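Local coordinates for Tle cognate immunity protein 4 C-terminal domain-containing protein (Pseudomonas aeruginosa PAO1, PDB 4R1D) that probably acts as the immunity protein (Tli4) of the type VI secretion lipase Tle4, which it binds in a complex, so that the producing cell is protected, at residues Gly80-Ser85 with Lys91-Asp96; Arg51-Trp56 with Asn66-Lys71; Gln200-Leu203 with Gly208-Thr211; Leu228-Asp233 with Arg237-Met242. One frame throughout, in Å; residues are numbered along the deposited sequence.

Contact 1 (Gly80-Ser85 with Lys91-Asp96); sequences GLLSWS and KTYLLD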
loop_
_atom_site.group_PDB
_atom_site.type_symbol
_atom_site.label_atom_id
_atom_site.label_comp_id
_atom_site.label_asym_id
_atom_site.label_seq_id
_atom_site.Cartn_x
_atom_site.Cartn_y
_atom_site.Cartn_z
ATOM N N GLY B 80 15.028 -9.504 25.036
ATOM C CA GLY B 80 14.969 -8.950 23.695
ATOM C C GLY B 80 16.013 -9.550 22.782
ATOM O O GLY B 80 17.127 -9.845 23.212
ATOM N N LEU B 81 15.653 -9.747 21.519
ATOM C CA LEU B 81 16.621 -10.126 20.504
ATOM C C LEU B 81 16.924 -8.894 19.670
ATOM O O LEU B 81 16.020 -8.285 19.106
ATOM C CB LEU B 81 16.076 -11.247 19.605
ATOM C CG LEU B 81 15.637 -12.539 20.313
ATOM C CD1 LEU B 81 15.016 -13.535 19.343
ATOM C CD2 LEU B 81 16.814 -13.175 21.059
ATOM N N LEU B 82 18.196 -8.524 19.608
ATOM C CA LEU B 82 18.613 -7.354 18.851
ATOM C C LEU B 82 19.361 -7.794 17.611
ATOM O O LEU B 82 20.367 -8.517 17.694
ATOM C CB LEU B 82 19.512 -6.460 19.714
ATOM C CG LEU B 82 19.824 -5.077 19.137
ATOM C CD1 LEU B 82 18.620 -4.178 19.271
ATOM C CD2 LEU B 82 21.010 -4.476 19.889
ATOM N N SER B 83 18.867 -7.363 16.455
ATOM C CA SER B 83 19.486 -7.688 15.176
ATOM C C SER B 83 19.545 -6.422 14.341
ATOM O O SER B 83 18.885 -5.444 14.670
ATOM C CB SER B 83 18.681 -8.774 14.447
ATOM O OG SER B 83 17.352 -8.335 14.175
ATOM N N TRP B 84 20.349 -6.420 13.281
ATOM C CA TRP B 84 20.282 -5.333 12.302
ATOM C C TRP B 84 18.895 -5.312 11.657
ATOM O O TRP B 84 18.300 -6.360 11.438
ATOM C CB TRP B 84 21.368 -5.500 11.234
ATOM C CG TRP B 84 22.719 -5.081 11.733
ATOM C CD1 TRP B 84 23.814 -5.878 11.909
ATOM C CD2 TRP B 84 23.110 -3.764 12.131
ATOM N NE1 TRP B 84 24.869 -5.133 12.393
ATOM C CE2 TRP B 84 24.460 -3.833 12.539
ATOM C CE3 TRP B 84 22.452 -2.531 12.189
ATOM C CZ2 TRP B 84 25.158 -2.718 12.987
ATOM C CZ3 TRP B 84 23.151 -1.425 12.632
ATOM C CH2 TRP B 84 24.490 -1.526 13.026
ATOM N N SER B 85 18.384 -4.125 11.340
ATOM C CA SER B 85 17.029 -4.024 10.793
ATOM C C SER B 85 16.928 -4.468 9.330
ATOM O O SER B 85 15.828 -4.695 8.818
ATOM C CB SER B 85 16.476 -2.612 10.962
ATOM O OG SER B 85 17.232 -1.694 10.213
ATOM N N LYS B 91 22.025 2.320 10.717
ATOM C CA LYS B 91 21.584 3.264 11.745
ATOM C C LYS B 91 20.491 2.737 12.668
ATOM O O LYS B 91 20.195 3.352 13.702
ATOM C CB LYS B 91 21.137 4.565 11.099
ATOM C CG LYS B 91 22.181 5.106 10.135
ATOM C CD LYS B 91 21.863 6.521 9.702
ATOM C CE LYS B 91 22.991 7.100 8.844
ATOM N NZ LYS B 91 22.893 6.701 7.407
ATOM N N THR B 92 19.883 1.618 12.284
ATOM C CA THR B 92 18.768 1.068 13.045
ATOM C C THR B 92 18.878 -0.432 13.240
ATOM O O THR B 92 19.335 -1.167 12.356
ATOM C CB THR B 92 17.390 1.379 12.399
ATOM O OG1 THR B 92 17.310 0.772 11.102
ATOM C CG2 THR B 92 17.175 2.889 12.283
ATOM N N TYR B 93 18.454 -0.861 14.425
ATOM C CA TYR B 93 18.327 -2.260 14.779
ATOM C C TYR B 93 16.857 -2.641 14.739
ATOM O O TYR B 93 15.975 -1.783 14.730
ATOM C CB TYR B 93 18.765 -2.474 16.231
ATOM C CG TYR B 93 20.187 -2.082 16.572
ATOM C CD1 TYR B 93 21.258 -2.515 15.809
ATOM C CD2 TYR B 93 20.451 -1.296 17.681
ATOM C CE1 TYR B 93 22.565 -2.156 16.144
ATOM C CE2 TYR B 93 21.738 -0.937 18.020
ATOM C CZ TYR B 93 22.789 -1.369 17.250
ATOM O OH TYR B 93 24.071 -1.002 17.605
ATOM N N LEU B 94 16.612 -3.946 14.735
ATOM C CA LEU B 94 15.320 -4.489 15.093
ATOM C C LEU B 94 15.475 -5.001 16.511
ATOM O O LEU B 94 16.400 -5.775 16.799
ATOM C CB LEU B 94 14.993 -5.656 14.172
ATOM C CG LEU B 94 13.591 -6.255 14.256
ATOM C CD1 LEU B 94 12.531 -5.179 13.983
ATOM C CD2 LEU B 94 13.486 -7.404 13.260
ATOM N N LEU B 95 14.596 -4.552 17.400
ATOM C CA LEU B 95 14.555 -5.064 18.763
ATOM C C LEU B 95 13.252 -5.824 18.954
ATOM O O LEU B 95 12.171 -5.236 18.949
ATOM C CB LEU B 95 14.663 -3.927 19.772
ATOM C CG LEU B 95 14.527 -4.334 21.243
ATOM C CD1 LEU B 95 15.572 -5.381 21.599
ATOM C CD2 LEU B 95 14.632 -3.116 22.149
ATOM N N ASP B 96 13.371 -7.141 19.077
ATOM C CA ASP B 96 12.217 -8.025 19.233
ATOM C C ASP B 96 12.065 -8.389 20.716
ATOM O O ASP B 96 12.769 -9.275 21.209
ATOM C CB ASP B 96 12.461 -9.275 18.397
ATOM C CG ASP B 96 11.221 -10.145 18.236
ATOM O OD1 ASP B 96 10.153 -9.710 18.677
ATOM O OD2 ASP B 96 11.344 -11.250 17.651
#
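Leu81 and Asp96 face each other as an antiparallel hydrogen-bonded pair, giving a bond in each direction: Leu81 N to Asp96 O and Asp96 N to Leu81 O, the latter almost straight at 178°. Two residues further on, Ser83 and Leu94 repeat this, with Leu94 N only 2.7 Å from Ser83 O. The ladder slackens at the turn end, where Ser85 N is 3.3 Å from Thr92 O. There the serine hydroxyl helps: Ser85 OG sits 2.6 Å from Thr92 OG1 and 3.0 Å from Thr92 O. Both hydroxyls lie between their own backbone N and carbonyl carbon (both chi1 near +60°), which brings them together. Thr92 OG1 also bonds Asp406 of the lipase chain, and the neighbouring Lys91 makes a salt bridge to Glu405 of that chain.

Leu82 and Leu95 share a face of the sheet, and Leu82 reaches across to Tyr93. Leu82 lays CD2 over one face of the Tyr93 ring, a CH-pi contact 4.1 Å from the centroid, while its CD1 presses on Tyr93 CB at 3.5 Å. Tyr93 CE1 in turn comes over a face of the Trp84 indole, 3.6 Å from CZ3; the planes are 48° apart, so the pair is neither stacked nor T-shaped. The indole rim at CE3 meets Thr92 O near its plane. All this belongs to a beta hairpin of strands 79-84 and 92-100 in the N-terminal domain, its turn end reaching the lipase.

Contact 2 (Arg51-Trp56 with Asn66-Lys71); sequences RLEQEW and NMFLRK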
loop_
_atom_site.group_PDB
_atom_site.type_symbol
_atom_site.label_atom_id
_atom_site.label_comp_id
_atom_site.label_asym_id
_atom_site.label_seq_id
_atom_site.Cartn_x
_atom_site.Cartn_y
_atom_site.Cartn_z
ATOM N N ARG B 51 14.531 -20.321 19.057
ATOM C CA ARG B 51 14.451 -20.661 17.641
ATOM C C ARG B 51 14.805 -19.466 16.767
ATOM O O ARG B 51 15.514 -19.597 15.768
ATOM C CB ARG B 51 13.042 -21.134 17.286
ATOM C CG ARG B 51 12.865 -21.540 15.834
ATOM C CD ARG B 51 11.384 -21.660 15.475
ATOM N NE ARG B 51 10.965 -20.579 14.583
ATOM C CZ ARG B 51 10.523 -19.390 14.987
ATOM N NH1 ARG B 51 10.422 -19.108 16.285
ATOM N NH2 ARG B 51 10.180 -18.479 14.087
ATOM N N LEU B 52 14.278 -18.304 17.139
ATOM C CA LEU B 52 14.523 -17.076 16.394
ATOM C C LEU B 52 15.964 -16.622 16.516
ATOM O O LEU B 52 16.558 -16.166 15.538
ATOM C CB LEU B 52 13.617 -15.952 16.888
ATOM C CG LEU B 52 12.306 -15.751 16.141
ATOM C CD1 LEU B 52 11.549 -14.592 16.769
ATOM C CD2 LEU B 52 12.587 -15.493 14.658
ATOM N N GLU B 53 16.513 -16.699 17.725
ATOM C CA GLU B 53 17.896 -16.284 17.912
ATOM C C GLU B 53 18.799 -17.100 16.998
ATOM O O GLU B 53 19.692 -16.561 16.341
ATOM C CB GLU B 53 18.349 -16.417 19.368
ATOM C CG GLU B 53 19.835 -16.090 19.516
ATOM C CD GLU B 53 20.362 -16.273 20.914
ATOM O OE1 GLU B 53 19.547 -16.407 21.849
ATOM O OE2 GLU B 53 21.603 -16.279 21.072
ATOM N N GLN B 54 18.551 -18.402 16.930
ATOM C CA GLN B 54 19.387 -19.261 16.108
ATOM C C GLN B 54 19.200 -19.016 14.611
ATOM O O GLN B 54 20.136 -19.178 13.833
ATOM C CB GLN B 54 19.202 -20.736 16.478
ATOM C CG GLN B 54 19.734 -21.088 17.880
ATOM C CD GLN B 54 21.221 -20.751 18.075
ATOM O OE1 GLN B 54 22.067 -21.065 17.230
ATOM N NE2 GLN B 54 21.540 -20.107 19.199
ATOM N N GLU B 55 18.002 -18.616 14.203
ATOM C CA GLU B 55 17.784 -18.245 12.811
ATOM C C GLU B 55 18.607 -17.012 12.476
ATOM O O GLU B 55 19.284 -16.969 11.450
ATOM C CB GLU B 55 16.307 -17.961 12.529
ATOM C CG GLU B 55 15.404 -19.173 12.631
ATOM C CD GLU B 55 13.962 -18.846 12.298
ATOM O OE1 GLU B 55 13.675 -17.682 11.944
ATOM O OE2 GLU B 55 13.114 -19.757 12.385
ATOM N N TRP B 56 18.527 -16.006 13.339
ATOM C CA TRP B 56 19.257 -14.761 13.132
ATOM C C TRP B 56 20.752 -15.028 13.027
ATOM O O TRP B 56 21.446 -14.425 12.211
ATOM C CB TRP B 56 19.011 -13.784 14.283
ATOM C CG TRP B 56 17.740 -12.977 14.190
ATOM C CD1 TRP B 56 16.719 -12.953 15.096
ATOM C CD2 TRP B 56 17.376 -12.063 13.153
ATOM N NE1 TRP B 56 15.736 -12.083 14.686
ATOM C CE2 TRP B 56 16.117 -11.523 13.493
ATOM C CE3 TRP B 56 17.990 -11.646 11.970
ATOM C CZ2 TRP B 56 15.463 -10.597 12.691
ATOM C CZ3 TRP B 56 17.336 -10.724 11.176
ATOM C CH2 TRP B 56 16.088 -10.207 11.541
ATOM N N ASN B 66 27.556 -10.755 11.253
ATOM C CA ASN B 66 26.394 -11.487 11.762
ATOM C C ASN B 66 25.189 -10.558 11.893
ATOM O O ASN B 66 25.320 -9.441 12.378
ATOM C CB ASN B 66 26.730 -12.144 13.109
ATOM C CG ASN B 66 25.836 -13.343 13.428
ATOM O OD1 ASN B 66 24.603 -13.270 13.341
ATOM N ND2 ASN B 66 26.462 -14.455 13.809
ATOM N N MET B 67 24.015 -11.017 11.466
ATOM C CA MET B 67 22.805 -10.222 11.623
ATOM C C MET B 67 22.361 -10.159 13.075
ATOM O O MET B 67 21.700 -9.208 13.483
ATOM C CB MET B 67 21.667 -10.752 10.735
ATOM C CG MET B 67 21.830 -10.409 9.264
ATOM S SD MET B 67 21.700 -8.646 8.973
ATOM C CE MET B 67 19.937 -8.386 9.246
ATOM N N PHE B 68 22.733 -11.166 13.865
ATOM C CA PHE B 68 22.382 -11.157 15.280
ATOM C C PHE B 68 23.399 -10.363 16.089
ATOM O O PHE B 68 24.598 -10.613 16.010
ATOM C CB PHE B 68 22.270 -12.575 15.836
ATOM C CG PHE B 68 21.753 -12.624 17.245
ATOM C CD1 PHE B 68 20.420 -12.352 17.510
ATOM C CD2 PHE B 68 22.592 -12.948 18.303
ATOM C CE1 PHE B 68 19.930 -12.394 18.804
ATOM C CE2 PHE B 68 22.103 -12.990 19.605
ATOM C CZ PHE B 68 20.773 -12.716 19.851
ATOM N N LEU B 69 22.915 -9.408 16.869
ATOM C CA LEU B 69 23.795 -8.584 17.687
ATOM C C LEU B 69 23.876 -9.073 19.134
ATOM O O LEU B 69 24.965 -9.345 19.635
ATOM C CB LEU B 69 23.365 -7.124 17.612
ATOM C CG LEU B 69 23.438 -6.696 16.138
ATOM C CD1 LEU B 69 22.711 -5.405 15.894
ATOM C CD2 LEU B 69 24.900 -6.603 15.672
ATOM N N ARG B 70 22.735 -9.203 19.802
ATOM C CA ARG B 70 22.743 -9.665 21.186
ATOM C C ARG B 70 21.364 -10.004 21.710
ATOM O O ARG B 70 20.350 -9.516 21.209
ATOM C CB ARG B 70 23.407 -8.631 22.113
ATOM C CG ARG B 70 22.877 -7.207 21.982
ATOM C CD ARG B 70 23.746 -6.214 22.762
ATOM N NE ARG B 70 23.766 -4.893 22.128
ATOM C CZ ARG B 70 24.536 -4.572 21.091
ATOM N NH1 ARG B 70 25.359 -5.475 20.568
ATOM N NH2 ARG B 70 24.489 -3.354 20.569
ATOM N N LYS B 71 21.341 -10.861 22.722
ATOM C CA LYS B 71 20.138 -11.096 23.493
ATOM C C LYS B 71 20.235 -10.285 24.775
ATOM O O LYS B 71 21.219 -10.393 25.514
ATOM C CB LYS B 71 19.993 -12.578 23.804
ATOM C CG LYS B 71 18.695 -12.938 24.497
ATOM C CD LYS B 71 18.619 -14.436 24.730
ATOM C CE LYS B 71 17.384 -14.812 25.520
ATOM N NZ LYS B 71 17.386 -16.268 25.831
HETATM O O HOH W 1 17.175 -17.158 22.972
#
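Glu53 and Trp56, on one side of helix 42-58, meet Phe68 at the start of strand 68-73, so this is a helix laid against a beta strand, roughly antiparallel, the axes of 51-56 and 68-71 at 151°. Apolar contact carries most of it. Glu53 CG, standing opposite the backbone N (chi1 175°) with the chain extended beyond it, lies over one face of the Phe68 ring with CG to CZ at 3.5 Å; the carboxylate continues almost parallel to the ring, 14° off. Trp56 CB packs obliquely on Phe68 CD1 at 3.8 Å, and Trp56 CE3 touches Met67 CB at 4.0 Å.

Charge is handled indirectly. Glu53 OE1 and Lys71 NZ, too far apart for a salt bridge, are joined by one water that donates to Glu53 OE1 at 2.7 Å and accepts from Lys71 NZ at 3.0 Å, while Glu53 OE2 pairs with Arg57. Within the strand segment, Leu69 and Arg70 form a classic beta bulge opposite Leu82. Just before it is an Asx turn, in which Phe68 N donates to Asn66 OD1 at 2.9 Å. On the ring face of Phe68 opposite Glu53, the atom above is Arg70 N.

Contact 3 (Gln200-Leu203 with Gly208-Thr211); sequences QNML and GMET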
loop_
_atom_site.group_PDB
_atom_site.type_symbol
_atom_site.label_atom_id
_atom_site.label_comp_id
_atom_site.label_asym_id
_atom_site.label_seq_id
_atom_site.Cartn_x
_atom_site.Cartn_y
_atom_site.Cartn_z
ATOM N N GLN B 200 -19.463 17.583 0.805
ATOM C CA GLN B 200 -20.239 18.467 -0.064
ATOM C C GLN B 200 -20.120 18.007 -1.518
ATOM O O GLN B 200 -21.074 18.091 -2.290
ATOM C CB GLN B 200 -19.792 19.925 0.074
ATOM C CG GLN B 200 -20.022 20.527 1.444
ATOM C CD GLN B 200 -21.475 20.500 1.858
ATOM O OE1 GLN B 200 -22.374 20.552 1.018
ATOM N NE2 GLN B 200 -21.717 20.410 3.160
ATOM N N ASN B 201 -18.942 17.513 -1.883
ATOM C CA ASN B 201 -18.727 16.957 -3.210
ATOM C C ASN B 201 -19.628 15.739 -3.431
ATOM O O ASN B 201 -20.269 15.600 -4.474
ATOM C CB ASN B 201 -17.254 16.582 -3.403
ATOM C CG ASN B 201 -16.907 16.286 -4.846
ATOM O OD1 ASN B 201 -17.788 16.052 -5.675
ATOM N ND2 ASN B 201 -15.612 16.294 -5.156
ATOM N N MET B 202 -19.692 14.860 -2.436
ATOM C CA MET B 202 -20.556 13.693 -2.531
ATOM C C MET B 202 -22.026 14.098 -2.672
ATOM O O MET B 202 -22.755 13.528 -3.493
ATOM C CB MET B 202 -20.382 12.783 -1.310
ATOM C CG MET B 202 -18.991 12.197 -1.127
ATOM S SD MET B 202 -18.866 11.350 0.475
ATOM C CE MET B 202 -19.824 9.860 0.174
ATOM N N LEU B 203 -22.467 15.062 -1.867
ATOM C CA LEU B 203 -23.871 15.477 -1.878
ATOM C C LEU B 203 -24.236 16.099 -3.215
ATOM O O LEU B 203 -25.337 15.902 -3.733
ATOM C CB LEU B 203 -24.148 16.488 -0.771
ATOM C CG LEU B 203 -24.022 15.984 0.666
ATOM C CD1 LEU B 203 -24.141 17.149 1.637
ATOM C CD2 LEU B 203 -25.071 14.920 0.954
ATOM N N GLY B 208 -28.518 10.463 -4.297
ATOM C CA GLY B 208 -28.806 9.440 -3.310
ATOM C C GLY B 208 -28.067 9.605 -1.991
ATOM O O GLY B 208 -28.332 8.860 -1.047
ATOM N N MET B 209 -27.136 10.561 -1.929
ATOM C CA MET B 209 -26.388 10.849 -0.703
ATOM C C MET B 209 -27.136 11.867 0.148
ATOM O O MET B 209 -27.757 12.785 -0.384
ATOM C CB MET B 209 -24.994 11.409 -1.024
ATOM C CG MET B 209 -23.951 10.365 -1.448
ATOM S SD MET B 209 -23.593 9.130 -0.179
ATOM C CE MET B 209 -24.813 7.912 -0.504
ATOM N N GLU B 210 -27.072 11.713 1.466
ATOM C CA GLU B 210 -27.577 12.750 2.353
ATOM C C GLU B 210 -26.791 12.830 3.658
ATOM O O GLU B 210 -26.199 11.848 4.105
ATOM C CB GLU B 210 -29.064 12.546 2.645
ATOM C CG GLU B 210 -29.371 11.452 3.633
ATOM C CD GLU B 210 -30.875 11.275 3.837
ATOM O OE1 GLU B 210 -31.426 10.293 3.307
ATOM O OE2 GLU B 210 -31.496 12.119 4.513
ATOM N N THR B 211 -26.774 14.014 4.255
ATOM C CA THR B 211 -26.192 14.168 5.573
ATOM C C THR B 211 -27.286 13.977 6.612
ATOM O O THR B 211 -28.296 14.674 6.589
ATOM C CB THR B 211 -25.535 15.546 5.738
ATOM O OG1 THR B 211 -24.409 15.636 4.853
ATOM C CG2 THR B 211 -25.058 15.748 7.169
HETATM O O HOH W 2 -27.539 14.801 -2.330
#
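Leu203 and Met209 bring the backbones nearest each other, with CA atoms 5.4 Å apart, where helix 191-205 ends and the chain swings back into strand 209-214. This is a helix-to-strand connection in the C-terminal domain: the last turn or so of the helix packs against the beginning of the strand that follows, with no direct hydrogen bond between the segments. Leu203 does most of the touching. Its two methyls divide the work along the strand, CD2 resting 3.6 Å from Glu210 CA and against Met209 O, and CD1 meeting Thr211 OG1 at 3.6 Å, where the leucine and threonine side chains cross at about a right angle.

Met202 turns its CB toward the strand and sets its terminal methyl against the sulfur of Met209, CE to SD 3.9 Å, the two chains crossing at a slant. Met209 CB and CG lie by Met202 O; the bend at chi2 (-62°) places SD by Met202 CE, and the end of the chain then leads away from the helix. Both methionines also reach the lipase chain: Met202 packs on its Ser87 and Met209 on its Leu84. Glu210 points away from the helix, its OE1 forming a salt bridge with Arg237. Two backbone carbonyls are bridged through solvent: one water lies 2.8 Å from Leu203 O and also 2.8 Å from Met209 O, able to donate to either, although other acceptors compete for its protons.

Contact 4 (Leu228-Asp233 with Arg237-Met242); sequences LVAGSD and RGYTFM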
loop_
_atom_site.group_PDB
_atom_site.type_symbol
_atom_site.label_atom_id
_atom_site.label_comp_id
_atom_site.label_asym_id
_atom_site.label_seq_id
_atom_site.Cartn_x
_atom_site.Cartn_y
_atom_site.Cartn_z
ATOM N N LEU B 228 -22.352 12.621 10.022
ATOM C CA LEU B 228 -23.022 11.353 9.750
ATOM C C LEU B 228 -23.687 11.403 8.384
ATOM O O LEU B 228 -24.541 12.258 8.144
ATOM C CB LEU B 228 -24.107 11.091 10.812
ATOM C CG LEU B 228 -23.769 10.366 12.118
ATOM C CD1 LEU B 228 -22.548 10.909 12.819
ATOM C CD2 LEU B 228 -24.976 10.402 13.056
ATOM N N VAL B 229 -23.309 10.499 7.486
ATOM C CA VAL B 229 -23.911 10.501 6.162
ATOM C C VAL B 229 -24.470 9.126 5.808
ATOM O O VAL B 229 -24.073 8.117 6.382
ATOM C CB VAL B 229 -22.917 10.981 5.075
ATOM C CG1 VAL B 229 -22.287 12.320 5.481
ATOM C CG2 VAL B 229 -21.845 9.941 4.826
ATOM N N ALA B 230 -25.417 9.100 4.885
ATOM C CA ALA B 230 -25.970 7.846 4.411
ATOM C C ALA B 230 -26.346 8.019 2.953
ATOM O O ALA B 230 -26.549 9.141 2.480
ATOM C CB ALA B 230 -27.178 7.446 5.232
ATOM N N GLY B 231 -26.424 6.912 2.228
ATOM C CA GLY B 231 -26.907 6.979 0.869
ATOM C C GLY B 231 -27.368 5.679 0.264
ATOM O O GLY B 231 -27.006 4.597 0.714
ATOM N N SER B 232 -28.163 5.796 -0.790
ATOM C CA SER B 232 -28.744 4.628 -1.428
ATOM C C SER B 232 -28.383 4.566 -2.900
ATOM O O SER B 232 -28.446 5.566 -3.604
ATOM C CB SER B 232 -30.261 4.650 -1.269
ATOM O OG SER B 232 -30.623 4.427 0.085
ATOM N N ASP B 233 -28.009 3.378 -3.350
ATOM C CA ASP B 233 -27.767 3.124 -4.768
ATOM C C ASP B 233 -27.848 1.628 -5.001
ATOM O O ASP B 233 -27.489 0.841 -4.129
ATOM C CB ASP B 233 -26.392 3.643 -5.194
ATOM C CG ASP B 233 -26.244 3.735 -6.704
ATOM O OD1 ASP B 233 -25.095 3.764 -7.193
ATOM O OD2 ASP B 233 -27.279 3.786 -7.406
ATOM N N ARG B 237 -28.480 0.414 0.975
ATOM C CA ARG B 237 -28.183 1.639 1.708
ATOM C C ARG B 237 -26.835 1.546 2.403
ATOM O O ARG B 237 -26.538 0.556 3.077
ATOM C CB ARG B 237 -29.268 1.926 2.744
ATOM C CG ARG B 237 -29.140 3.290 3.419
ATOM C CD ARG B 237 -30.498 3.973 3.476
ATOM N NE ARG B 237 -30.475 5.302 4.081
ATOM C CZ ARG B 237 -30.446 6.440 3.394
ATOM N NH1 ARG B 237 -30.403 6.424 2.062
ATOM N NH2 ARG B 237 -30.451 7.596 4.039
ATOM N N GLY B 238 -26.024 2.583 2.229
ATOM C CA GLY B 238 -24.738 2.681 2.896
ATOM C C GLY B 238 -24.738 3.767 3.960
ATOM O O GLY B 238 -25.601 4.645 3.981
ATOM N N TYR B 239 -23.753 3.710 4.846
ATOM C CA TYR B 239 -23.651 4.655 5.940
ATOM C C TYR B 239 -22.190 4.970 6.188
ATOM O O TYR B 239 -21.333 4.110 6.014
ATOM C CB TYR B 239 -24.206 4.032 7.219
ATOM C CG TYR B 239 -25.695 3.788 7.205
ATOM C CD1 TYR B 239 -26.581 4.804 7.513
ATOM C CD2 TYR B 239 -26.209 2.539 6.889
ATOM C CE1 TYR B 239 -27.950 4.591 7.503
ATOM C CE2 TYR B 239 -27.581 2.308 6.877
ATOM C CZ TYR B 239 -28.443 3.339 7.188
ATOM O OH TYR B 239 -29.806 3.129 7.190
ATOM N N THR B 240 -21.915 6.195 6.611
ATOM C CA THR B 240 -20.604 6.505 7.174
ATOM C C THR B 240 -20.777 7.523 8.297
ATOM O O THR B 240 -21.140 8.672 8.056
ATOM C CB THR B 240 -19.624 7.017 6.115
ATOM O OG1 THR B 240 -19.471 6.022 5.094
ATOM C CG2 THR B 240 -18.268 7.273 6.740
ATOM N N PHE B 241 -20.579 7.051 9.526
ATOM C CA PHE B 241 -20.739 7.857 10.729
ATOM C C PHE B 241 -19.353 8.078 11.308
ATOM O O PHE B 241 -18.592 7.120 11.486
ATOM C CB PHE B 241 -21.602 7.133 11.771
ATOM C CG PHE B 241 -23.029 6.922 11.353
ATOM C CD1 PHE B 241 -23.502 7.406 10.138
ATOM C CD2 PHE B 241 -23.900 6.220 12.177
ATOM C CE1 PHE B 241 -24.818 7.202 9.756
ATOM C CE2 PHE B 241 -25.217 6.008 11.798
ATOM C CZ PHE B 241 -25.677 6.501 10.592
ATOM N N MET B 242 -19.021 9.340 11.576
ATOM C CA MET B 242 -17.664 9.734 11.971
ATOM C C MET B 242 -17.705 10.609 13.228
ATOM O O MET B 242 -18.496 11.535 13.292
ATOM C CB MET B 242 -17.024 10.523 10.820
ATOM C CG MET B 242 -16.977 9.729 9.522
ATOM S SD MET B 242 -16.685 10.742 8.055
ATOM C CE MET B 242 -18.348 11.299 7.686
#
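Leu228 and Phe241 make the tight end of this contact. Leu228 CG sits over one face of the phenyl ring, a CH-pi approach with CG to Phe241 CD1 at 3.6 Å, while Val229 O comes to the ring edge near its plane. Two pairs along, on the same face, Ala230 CB lies 3.5 Å from Tyr239 CD1. Beneath these side chains the backbones are joined by four hydrogen bonds: Val229 and Thr240 bond in both directions, nearly straight at 173°, and so do Gly231 and Gly238, where Gly238 N to Gly231 O measures 2.7 Å. With neither glycine carrying a side chain, the contact there is backbone on backbone. On the other face of the strands Val229 and Thr240 lie side by side, with CG2 of the valine 3.9 Å from Thr240 CB.

The end nearer solvent is Ser232 with Arg237, both partly exposed, and it is held by polar contacts rather than apolar packing. Arg237 bends at chi2 (135°), bringing its guanidinium back over Ala230 CB, which meets NH2 at 3.5 Å, and Gly231 N. From there NH1 donates to Ser232 OG at 2.8 Å, the oxygen almost in the guanidinium plane, while NH2 makes salt bridges to Asp281 and Glu210.

This hairpin of strands 225-233 and 236-245 is flanked by strands 209-214 and 256-263. Helix 281-292 covers the Leu228, Tyr239 and Phe241 face, where Trp288 meets Phe241 edge-to-face and Asp281 holds Tyr239 OH. On the opposite face Val229 packs on Leu91 and Thr240 on Ile88 of the lipase chain.

How the contacts relate
From the N terminus, contact 2 comes first and closes the loop between helix 42-58 and strand 68-73; contact 1 then closes the short turn of the hairpin 79-84 and 92-100. These two touch directly, since strands 68-73 and 79-84 run side by side, with Leu69 and Arg70 bonded to Leu82. Much later, contact 3 closes the helix-to-strand turn, and contact 4 the tight hairpin after it; they too adjoin, through neighbouring strands 209-214 and 225-233. All four follow in series, none nesting or crossing. The pairs stand on opposite sides of the chain's centre, contacts 1 and 4 about 45 Å apart between centres, one pair in each domain.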